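Local coordinates for protein alpha-glucosidase (Bacteroides thetaiotaomicron, PDB 5XFM) that hydrolyses beta-L-arabinopyranosides and alpha-galactosides as a bifunctional, calcium-containing enzyme of glycoside hydrolase family 97, at residues I87-N91 and W554-R558; L269-T275 and P478-T483; F320-Y326 and M544-V550; D576-A581 and I638-K642. The protein carries 1 engineered substitution. One frame throughout, in Å; residues are numbered along the deposited sequence.

Contact 1: I87-N91 and W554-R558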
# COMPACT_ATOMS: atom_id res chain seq x y z
N ILE A 87 -0.54 -4.81 9.66
CA ILE A 87 -1.63 -4.20 8.89
C ILE A 87 -2.50 -3.36 9.83
O ILE A 87 -2.16 -3.20 11.01
CB ILE A 87 -2.50 -5.24 8.15
CG1 ILE A 87 -3.25 -6.13 9.14
CG2 ILE A 87 -1.67 -6.08 7.20
CD1 ILE A 87 -4.40 -6.90 8.50
N LYS A 88 -3.61 -2.83 9.31
CA LYS A 88 -4.46 -1.88 10.04
C LYS A 88 -5.23 -2.49 11.23
O LYS A 88 -5.76 -1.75 12.06
CB LYS A 88 -5.46 -1.24 9.08
CG LYS A 88 -6.49 -2.20 8.54
CD LYS A 88 -7.41 -1.56 7.51
CE LYS A 88 -6.74 -1.46 6.14
NZ LYS A 88 -7.72 -1.08 5.07
N VAL A 89 -5.31 -3.81 11.29
CA VAL A 89 -6.03 -4.49 12.37
C VAL A 89 -5.32 -5.80 12.69
O VAL A 89 -4.69 -6.38 11.81
CB VAL A 89 -7.51 -4.74 11.97
CG1 VAL A 89 -7.59 -5.67 10.76
CG2 VAL A 89 -8.31 -5.31 13.14
N SER A 90 -5.39 -6.26 13.93
CA SER A 90 -4.61 -7.44 14.33
C SER A 90 -5.41 -8.76 14.33
O SER A 90 -4.82 -9.85 14.32
CB SER A 90 -3.97 -7.21 15.70
OG SER A 90 -4.93 -7.17 16.74
N ASN A 91 -6.73 -8.68 14.34
CA ASN A 91 -7.57 -9.88 14.34
C ASN A 91 -8.75 -9.74 13.39
O ASN A 91 -9.50 -8.77 13.45
CB ASN A 91 -8.08 -10.19 15.75
CG ASN A 91 -7.00 -10.80 16.63
OD1 ASN A 91 -6.80 -12.01 16.63
ND2 ASN A 91 -6.30 -9.95 17.37
N TRP A 554 -0.75 -1.82 15.04
CA TRP A 554 -2.10 -1.55 15.51
C TRP A 554 -2.94 -2.81 15.71
O TRP A 554 -2.73 -3.82 15.05
CB TRP A 554 -2.80 -0.62 14.53
CG TRP A 554 -1.97 0.57 14.16
CD1 TRP A 554 -1.27 0.75 13.00
CD2 TRP A 554 -1.73 1.74 14.96
NE1 TRP A 554 -0.62 1.96 13.02
CE2 TRP A 554 -0.89 2.59 14.21
CE3 TRP A 554 -2.16 2.15 16.22
CZ2 TRP A 554 -0.46 3.83 14.69
CZ3 TRP A 554 -1.73 3.38 16.70
CH2 TRP A 554 -0.89 4.21 15.93
N ASP A 555 -3.89 -2.72 16.64
CA ASP A 555 -4.82 -3.81 16.87
C ASP A 555 -6.14 -3.59 16.13
O ASP A 555 -6.87 -4.55 15.85
CB ASP A 555 -5.08 -3.99 18.36
CG ASP A 555 -3.91 -4.65 19.07
OD1 ASP A 555 -3.49 -5.73 18.61
OD2 ASP A 555 -3.42 -4.08 20.07
N GLU A 556 -6.45 -2.34 15.81
CA GLU A 556 -7.74 -1.99 15.23
C GLU A 556 -7.72 -0.58 14.63
O GLU A 556 -7.01 0.31 15.11
CB GLU A 556 -8.84 -2.09 16.29
CG GLU A 556 -10.26 -1.95 15.76
CD GLU A 556 -11.29 -1.87 16.87
OE1 GLU A 556 -10.93 -2.16 18.04
OE2 GLU A 556 -12.45 -1.50 16.58
N THR A 557 -8.49 -0.39 13.56
CA THR A 557 -8.58 0.91 12.91
C THR A 557 -10.04 1.24 12.63
O THR A 557 -10.77 0.43 12.05
CB THR A 557 -7.78 0.93 11.59
OG1 THR A 557 -6.39 0.79 11.87
CG2 THR A 557 -8.01 2.25 10.84
N ARG A 558 -10.47 2.43 13.03
CA ARG A 558 -11.85 2.83 12.79
C ARG A 558 -11.89 4.17 12.05
O ARG A 558 -11.27 5.15 12.47
CB ARG A 558 -12.62 2.90 14.11
CG ARG A 558 -12.71 1.53 14.81
CD ARG A 558 -14.13 1.16 15.26
NE ARG A 558 -14.56 1.86 16.47
CZ ARG A 558 -14.49 1.35 17.69
NH1 ARG A 558 -13.99 0.13 17.89
NH2 ARG A 558 -14.92 2.05 18.73
O HOH W 1 0.12 -3.06 12.46
O HOH W 2 -8.24 -6.85 16.24

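Contact 2: L269-T275 and P478-T483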
# COMPACT_ATOMS: atom_id res chain seq x y z
N LEU A 269 -17.56 5.76 2.97
CA LEU A 269 -16.11 5.62 2.87
C LEU A 269 -15.55 4.60 3.87
O LEU A 269 -14.43 4.13 3.71
CB LEU A 269 -15.44 6.99 3.06
CG LEU A 269 -15.42 7.86 1.80
CD1 LEU A 269 -15.06 9.30 2.14
CD2 LEU A 269 -14.43 7.30 0.78
N LYS A 270 -16.34 4.28 4.89
CA LYS A 270 -15.90 3.38 5.97
C LYS A 270 -15.38 2.00 5.52
O LYS A 270 -14.32 1.57 5.98
CB LYS A 270 -17.04 3.20 6.98
CG LYS A 270 -16.69 2.27 8.13
CD LYS A 270 -17.91 1.98 9.00
CE LYS A 270 -17.50 1.29 10.29
NZ LYS A 270 -17.81 -0.17 10.27
N PRO A 271 -16.13 1.29 4.66
CA PRO A 271 -15.59 -0.00 4.21
C PRO A 271 -14.34 0.13 3.35
O PRO A 271 -13.51 -0.78 3.33
CB PRO A 271 -16.75 -0.60 3.41
CG PRO A 271 -17.52 0.60 2.93
CD PRO A 271 -17.46 1.55 4.08
N ILE A 272 -14.21 1.25 2.64
CA ILE A 272 -13.01 1.55 1.87
C ILE A 272 -11.78 1.63 2.76
O ILE A 272 -10.75 1.01 2.49
CB ILE A 272 -13.16 2.88 1.11
CG1 ILE A 272 -14.40 2.84 0.22
CG2 ILE A 272 -11.92 3.17 0.29
CD1 ILE A 272 -14.26 1.92 -0.96
N VAL A 273 -11.90 2.39 3.84
CA VAL A 273 -10.79 2.59 4.75
C VAL A 273 -10.49 1.35 5.59
O VAL A 273 -9.32 1.04 5.84
CB VAL A 273 -11.06 3.80 5.67
CG1 VAL A 273 -10.07 3.88 6.81
CG2 VAL A 273 -11.07 5.09 4.84
N GLU A 274 -11.53 0.61 5.95
CA GLU A 274 -11.39 -0.50 6.89
C GLU A 274 -11.28 -1.88 6.25
O GLU A 274 -11.24 -2.89 6.95
CB GLU A 274 -12.57 -0.52 7.87
CG GLU A 274 -12.57 0.63 8.86
CD GLU A 274 -13.78 0.61 9.78
OE1 GLU A 274 -14.47 -0.43 9.84
OE2 GLU A 274 -14.02 1.62 10.47
N THR A 275 -11.23 -1.93 4.92
CA THR A 275 -11.19 -3.20 4.19
C THR A 275 -9.95 -4.04 4.52
O THR A 275 -8.85 -3.50 4.72
CB THR A 275 -11.23 -2.98 2.66
OG1 THR A 275 -11.33 -4.25 2.00
CG2 THR A 275 -9.99 -2.25 2.16
N PRO A 478 -5.08 7.28 3.20
CA PRO A 478 -5.84 6.30 3.97
C PRO A 478 -7.02 5.70 3.21
O PRO A 478 -7.49 4.62 3.58
CB PRO A 478 -6.32 7.10 5.19
CG PRO A 478 -6.10 8.53 4.85
CD PRO A 478 -4.94 8.56 3.92
N PHE A 479 -7.50 6.39 2.18
CA PHE A 479 -8.60 5.90 1.35
C PHE A 479 -8.12 5.02 0.19
O PHE A 479 -8.90 4.22 -0.35
CB PHE A 479 -9.40 7.08 0.78
CG PHE A 479 -10.03 7.97 1.82
CD1 PHE A 479 -9.45 9.19 2.16
CD2 PHE A 479 -11.22 7.61 2.44
CE1 PHE A 479 -10.03 10.01 3.10
CE2 PHE A 479 -11.81 8.44 3.38
CZ PHE A 479 -11.21 9.64 3.71
N ILE A 480 -6.86 5.17 -0.21
CA ILE A 480 -6.38 4.53 -1.44
C ILE A 480 -5.07 3.74 -1.26
O ILE A 480 -5.10 2.55 -0.94
CB ILE A 480 -6.20 5.58 -2.58
CG1 ILE A 480 -7.48 6.39 -2.75
CG2 ILE A 480 -5.83 4.90 -3.90
CD1 ILE A 480 -7.41 7.47 -3.80
N ARG A 481 -3.92 4.38 -1.44
CA ARG A 481 -2.65 3.64 -1.47
C ARG A 481 -2.42 2.81 -0.20
O ARG A 481 -2.07 1.63 -0.28
CB ARG A 481 -1.47 4.59 -1.68
CG ARG A 481 -0.10 3.99 -1.33
CD ARG A 481 0.27 2.76 -2.17
NE ARG A 481 1.58 2.23 -1.77
CZ ARG A 481 1.78 1.42 -0.74
NH1 ARG A 481 0.76 1.00 -0.01
NH2 ARG A 481 3.01 1.03 -0.44
N ASN A 482 -2.63 3.43 0.95
CA ASN A 482 -2.26 2.82 2.22
C ASN A 482 -3.32 1.84 2.76
O ASN A 482 -3.03 0.98 3.60
CB ASN A 482 -1.95 3.93 3.23
CG ASN A 482 -1.19 3.44 4.45
OD1 ASN A 482 -1.29 4.02 5.53
ND2 ASN A 482 -0.43 2.37 4.28
N THR A 483 -4.56 1.94 2.25
CA THR A 483 -5.64 1.07 2.71
C THR A 483 -5.44 -0.39 2.29
O THR A 483 -5.94 -1.30 2.94
CB THR A 483 -7.04 1.56 2.20
OG1 THR A 483 -8.07 1.07 3.06
CG2 THR A 483 -7.33 1.11 0.78
O HOH W 3 -6.63 2.61 5.31

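Contact 3: F320-Y326 and M544-V550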
# COMPACT_ATOMS: atom_id res chain seq x y z
N PHE A 320 21.20 9.63 18.04
CA PHE A 320 19.87 10.24 18.03
C PHE A 320 18.80 9.18 18.23
O PHE A 320 17.85 9.38 18.98
CB PHE A 320 19.65 11.02 16.72
CG PHE A 320 18.33 11.72 16.64
CD1 PHE A 320 17.87 12.49 17.69
CD2 PHE A 320 17.54 11.63 15.50
CE1 PHE A 320 16.65 13.14 17.62
CE2 PHE A 320 16.32 12.27 15.43
CZ PHE A 320 15.87 13.03 16.49
N ALA A 321 18.96 8.04 17.57
CA ALA A 321 18.04 6.92 17.78
C ALA A 321 18.06 6.49 19.24
O ALA A 321 17.01 6.28 19.84
CB ALA A 321 18.40 5.75 16.87
N SER A 322 19.25 6.38 19.81
CA SER A 322 19.39 6.01 21.21
C SER A 322 18.67 7.00 22.13
O SER A 322 17.96 6.60 23.06
CB SER A 322 20.86 5.91 21.60
OG SER A 322 21.00 5.33 22.88
N ALA A 323 18.85 8.29 21.86
CA ALA A 323 18.22 9.35 22.65
C ALA A 323 16.70 9.33 22.50
O ALA A 323 15.97 9.66 23.43
CB ALA A 323 18.78 10.71 22.24
N MET A 324 16.24 8.97 21.31
CA MET A 324 14.82 8.87 21.04
C MET A 324 14.24 7.55 21.56
O MET A 324 13.03 7.38 21.64
CB MET A 324 14.56 9.02 19.54
CG MET A 324 14.83 10.42 19.02
SD MET A 324 13.73 11.66 19.72
CE MET A 324 12.14 11.07 19.14
N GLY A 325 15.12 6.62 21.90
CA GLY A 325 14.69 5.30 22.33
C GLY A 325 14.19 4.51 21.13
O GLY A 325 13.39 3.58 21.27
N TYR A 326 14.65 4.90 19.95
CA TYR A 326 14.23 4.23 18.72
C TYR A 326 14.99 2.93 18.52
O TYR A 326 16.16 2.82 18.90
CB TYR A 326 14.41 5.15 17.51
CG TYR A 326 13.27 6.13 17.31
CD1 TYR A 326 12.30 6.29 18.29
CD2 TYR A 326 13.16 6.87 16.14
CE1 TYR A 326 11.25 7.18 18.12
CE2 TYR A 326 12.11 7.75 15.96
CZ TYR A 326 11.16 7.90 16.95
OH TYR A 326 10.13 8.78 16.77
N MET A 544 8.43 16.32 20.31
CA MET A 544 9.46 15.30 20.41
C MET A 544 9.10 14.26 21.47
O MET A 544 9.42 13.07 21.33
CB MET A 544 10.80 15.95 20.72
CG MET A 544 11.21 16.95 19.67
SD MET A 544 11.20 16.18 18.04
CE MET A 544 12.54 15.00 18.23
N ASP A 545 8.40 14.72 22.51
CA ASP A 545 7.89 13.85 23.55
C ASP A 545 6.88 12.88 22.97
O ASP A 545 6.92 11.69 23.28
CB ASP A 545 7.26 14.65 24.70
CG ASP A 545 8.30 15.26 25.63
OD1 ASP A 545 9.39 14.66 25.77
OD2 ASP A 545 8.02 16.31 26.23
N PHE A 546 5.97 13.39 22.15
CA PHE A 546 5.03 12.51 21.48
C PHE A 546 5.77 11.47 20.63
O PHE A 546 5.50 10.27 20.71
CB PHE A 546 4.07 13.28 20.58
CG PHE A 546 3.24 12.39 19.69
CD1 PHE A 546 2.08 11.79 20.17
CD2 PHE A 546 3.63 12.11 18.39
CE1 PHE A 546 1.33 10.96 19.36
CE2 PHE A 546 2.88 11.28 17.58
CZ PHE A 546 1.73 10.71 18.06
N MET A 547 6.72 11.95 19.81
CA MET A 547 7.43 11.07 18.89
C MET A 547 8.20 9.99 19.64
O MET A 547 8.47 8.92 19.09
CB MET A 547 8.38 11.87 17.99
CG MET A 547 7.64 12.71 16.96
SD MET A 547 6.50 11.72 15.99
CE MET A 547 7.63 10.63 15.12
N LYS A 548 8.55 10.27 20.89
CA LYS A 548 9.16 9.25 21.73
C LYS A 548 8.21 8.08 22.06
O LYS A 548 8.65 6.97 22.33
CB LYS A 548 9.70 9.87 23.01
CG LYS A 548 11.08 10.49 22.85
CD LYS A 548 11.38 11.49 23.95
CE LYS A 548 12.88 11.59 24.22
NZ LYS A 548 13.44 12.94 23.93
N ARG A 549 6.90 8.34 22.04
CA ARG A 549 5.92 7.31 22.43
C ARG A 549 5.11 6.76 21.26
O ARG A 549 4.23 5.92 21.47
CB ARG A 549 4.94 7.86 23.47
CG ARG A 549 5.60 8.47 24.70
CD ARG A 549 4.58 8.75 25.80
NE ARG A 549 4.73 10.09 26.35
CZ ARG A 549 3.76 11.01 26.38
NH1 ARG A 549 2.55 10.73 25.90
NH2 ARG A 549 4.00 12.21 26.90
N VAL A 550 5.40 7.22 20.05
CA VAL A 550 4.61 6.81 18.89
C VAL A 550 4.66 5.30 18.60
O VAL A 550 5.73 4.68 18.61
CB VAL A 550 5.06 7.61 17.61
CG1 VAL A 550 6.45 7.21 17.16
CG2 VAL A 550 4.05 7.44 16.49

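Contact 4: D576-A581 and I638-K642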
# COMPACT_ATOMS: atom_id res chain seq x y z
N ASP A 576 -4.84 -1.09 24.75
CA ASP A 576 -6.04 -0.46 25.28
C ASP A 576 -6.03 1.04 24.99
O ASP A 576 -6.96 1.75 25.38
CB ASP A 576 -6.12 -0.72 26.78
CG ASP A 576 -6.80 -2.03 27.12
OD1 ASP A 576 -7.69 -2.45 26.36
OD2 ASP A 576 -6.40 -2.67 28.12
N THR A 577 -5.00 1.50 24.29
CA THR A 577 -4.85 2.94 24.02
C THR A 577 -5.40 3.35 22.65
O THR A 577 -4.98 2.81 21.62
CB THR A 577 -3.38 3.37 24.09
OG1 THR A 577 -2.75 2.77 25.22
CG2 THR A 577 -3.28 4.88 24.19
N TRP A 578 -6.29 4.34 22.65
CA TRP A 578 -6.84 4.86 21.41
C TRP A 578 -6.19 6.17 20.99
O TRP A 578 -5.97 7.07 21.81
CB TRP A 578 -8.36 5.05 21.51
CG TRP A 578 -9.16 3.81 21.22
CD1 TRP A 578 -9.72 2.96 22.12
CD2 TRP A 578 -9.48 3.28 19.92
NE1 TRP A 578 -10.38 1.94 21.47
CE2 TRP A 578 -10.24 2.11 20.12
CE3 TRP A 578 -9.20 3.68 18.61
CZ2 TRP A 578 -10.72 1.34 19.06
CZ3 TRP A 578 -9.67 2.92 17.57
CH2 TRP A 578 -10.43 1.76 17.80
N TYR A 579 -5.87 6.23 19.70
CA TYR A 579 -5.29 7.41 19.06
C TYR A 579 -6.21 7.92 17.94
O TYR A 579 -6.39 7.24 16.93
CB TYR A 579 -3.92 7.09 18.46
CG TYR A 579 -2.86 6.60 19.43
CD1 TYR A 579 -2.89 5.31 19.95
CD2 TYR A 579 -1.79 7.41 19.79
CE1 TYR A 579 -1.91 4.85 20.82
CE2 TYR A 579 -0.81 6.97 20.66
CZ TYR A 579 -0.87 5.69 21.17
OH TYR A 579 0.10 5.25 22.03
N LEU A 580 -6.78 9.10 18.11
CA LEU A 580 -7.53 9.72 17.02
C LEU A 580 -6.68 10.79 16.35
O LEU A 580 -6.08 11.64 17.01
CB LEU A 580 -8.85 10.31 17.51
CG LEU A 580 -9.71 10.88 16.38
CD1 LEU A 580 -11.14 10.40 16.50
CD2 LEU A 580 -9.66 12.39 16.37
N ALA A 581 -6.63 10.75 15.02
CA ALA A 581 -5.86 11.72 14.27
C ALA A 581 -6.70 12.29 13.15
O ALA A 581 -7.45 11.57 12.48
CB ALA A 581 -4.60 11.07 13.72
N ILE A 638 -5.19 17.62 14.33
CA ILE A 638 -5.59 17.42 15.72
C ILE A 638 -5.32 15.97 16.10
O ILE A 638 -5.47 15.07 15.27
CB ILE A 638 -7.09 17.76 15.94
CG1 ILE A 638 -7.25 19.22 16.37
CG2 ILE A 638 -7.71 16.87 17.01
CD1 ILE A 638 -8.66 19.74 16.22
N LEU A 639 -4.87 15.75 17.33
CA LEU A 639 -4.60 14.39 17.77
C LEU A 639 -5.11 14.18 19.21
O LEU A 639 -4.75 14.93 20.10
CB LEU A 639 -3.10 14.11 17.64
CG LEU A 639 -2.52 12.70 17.51
CD1 LEU A 639 -1.01 12.79 17.59
CD2 LEU A 639 -3.07 11.70 18.50
N CYS A 640 -5.95 13.16 19.43
CA CYS A 640 -6.46 12.82 20.77
C CYS A 640 -5.97 11.45 21.23
O CYS A 640 -6.07 10.48 20.50
CB CYS A 640 -7.99 12.83 20.80
SG CYS A 640 -8.79 14.36 20.29
N ILE A 641 -5.44 11.36 22.45
CA ILE A 641 -4.93 10.08 22.95
C ILE A 641 -5.51 9.71 24.31
O ILE A 641 -5.51 10.52 25.24
CB ILE A 641 -3.39 10.08 23.07
CG1 ILE A 641 -2.73 10.40 21.73
CG2 ILE A 641 -2.88 8.74 23.58
CD1 ILE A 641 -1.27 10.77 21.83
N LYS A 642 -6.00 8.47 24.42
CA LYS A 642 -6.33 7.90 25.73
C LYS A 642 -6.44 6.37 25.70
O LYS A 642 -7.26 5.81 24.97
CB LYS A 642 -7.64 8.49 26.25
CG LYS A 642 -8.09 7.96 27.61
CD LYS A 642 -7.30 8.57 28.76
CE LYS A 642 -7.65 7.92 30.09
NZ LYS A 642 -6.59 8.14 31.12

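Contact 1: I87-N91 and W554-R558
Val89 lays its CG2 methyl on the backbone of Asp555 and Glu556, with CG2 3.2 Å from Asp555 O and 4.0 Å from Glu556 CA. That same carbonyl is the focus of the polar contact: Ser90 N donates to Asp555 O at 3.0 Å in nearly straight geometry, and one water links Asp555 O, at 2.7 Å, to Asn91 N through a weak bond. Ser90 also donates from its side chain, OG to Asp555 OD1 at 2.8 Å, while the other carboxylate oxygen turns to Gly575 N. Further along, Thr557 OG1 gives a short 2.6 Å hydrogen bond to Lys88 O. A second water bridges Ile87 O and Trp554 N, where the two backbones make no direct hydrogen bond. Asp555 and Glu556 both face Arg573 of strand 567-574, a classic beta bulge where strand 556-563 begins. The loop between strands 69-83 and 91-104 thus rests on the start of strand 556-563, which pairs in its sheet with strand 567-574.

Contact 2: L269-T275 and P478-T483
One direct hydrogen bond crosses this interface: Thr483 OG1 donates to Ile272 O at 2.7 Å. The acceptor is a backbone carbonyl of the short helix 270-274. A water adds a second polar link, donating both to Val273 O at 3.2 Å and to Pro478 O at 2.8 Å, and so ties Val273 to the start of the 478-483 loop.

The apolar contact centres on Phe479. Its ring slants across the helix, with CE2 3.6 Å from Leu269 CD1 and CD2 3.5 Å from Val273 CG2; Leu269 and Val273 are four residues apart, about one turn of helix, which is why one ring can meet both.

Two further methyls make van der Waals contact with polar atoms: Ile272 CG2 lies 3.3 Å from Phe479 O, and Thr275 CG2 comes within 3.9 Å of Thr483 OG1.

All the touching residues are buried. Strand 206-212 supplies Trp206 against Leu269 and Ile272, and Leu208 against Ile272 and Thr483. Phe559 of strand 556-563 covers Leu269 and Val273, and Val568 of strand 567-574 packs on Pro478 and Phe479. The helix and loop thus meet where strand 206-212 of the N-terminal domain and strands 556-563 and 567-574 of the C-terminal sheet come together.

Contact 3: F320-Y326 and M544-V550
The helical segments 320-324 and 544-549 cross almost at right angles, with an angle of -87° and axes 10.9 Å apart at closest approach; Met324 and Lys548 have the nearest CA atoms. The first ends in a Schellman motif: Tyr326 N bonds to Ala321 O, Gly325 N makes a weak bond to Ser322 O, and Gly325 takes the C-prime position with positive phi. The chain then turns and Tyr326 OH donates to Met547 O at 2.9 Å, the carbonyl lying near the plane of the ring. Three methionines make much of the apolar contact. Met324 SD sits 3.8 Å from Met544 CE, and Met324 CE 4.0 Å from Met547 CB; Met544 CE also reaches the edge of Phe320 at CZ, 4.2 Å away. Lys548 covers the margin, with CG 3.9 Å from Met324 CE and CE 3.7 Å from Ala323 O. Helix 311-324 joins the adjacent parallel strands 295-299 and 328-331 in a beta-alpha-beta unit, and its packing on helix 541-549 belongs to the helical outer layer expected of a TIM-barrel-type catalytic domain.

Contact 4: D576-A581 and I638-K642
Four backbone hydrogen bonds, in two reciprocal pairs, join these antiparallel strands. Trp578 N donates to Lys642 O at 2.9 Å and Lys642 N returns to Trp578 O at 3.0 Å; Leu580 N donates to Cys640 O at 2.8 Å and Cys640 N returns to Leu580 O at 2.9 Å. Tyr579 with Ile641 and Ala581 with Leu639 are the non-hydrogen-bonded pairs, and here CA-H...O contacts help close the gap: Ile641 CA lies 3.4 Å from Trp578 O, and Leu639 CA 3.2 Å from Leu580 O.

Side chains alternate between the faces. Leu580 and Cys640 share one, their CB atoms 4.2 Å apart, and Leu596 and Phe599 from loops lie against them. On the other are Tyr579, Ala581, Leu639 and Ile641. There Tyr579 CD2 is 3.7 Å from Ile641 CG1, with the CG2 methyl of the isoleucine over one face of the ring, and Thr577 CG2 adds a 3.9 Å contact to Ile641 CG2.

Strand 567-574 flanks the pair on one side and strand 603-609 on the other. The two strands are thus the middle of the six-stranded antiparallel sheet of the all-beta C-terminal domain, with strand 636-641, the last of the chain, inserted between strands that precede it in sequence.

In the fold
Contacts 1 and 2 lie 12 Å apart between centres and meet through Lys88, whose NZ is 2.7 Å from Thr275 O and 2.8 Å from Val273 O and also hydrogen-bonds to Thr483 O; together they join N-terminal, catalytic and C-terminal parts. Contact 4 shares its sheet with contact 1: Trp554 CZ3 is 3.9 Å from Tyr579 CD1. Contact 3, 18 Å from contact 4 between centres, touches it through Phe546, whose CE1 is 3.5 Å from Leu639 CD1, so the catalytic barrel leans on the C-terminal sheet there too. Towards the metal, Arg481 NH2 of contact 2 hydrogen-bonds to the backbone O of Glu452, a residue that, with Glu174 and Glu458, binds the calcium ion.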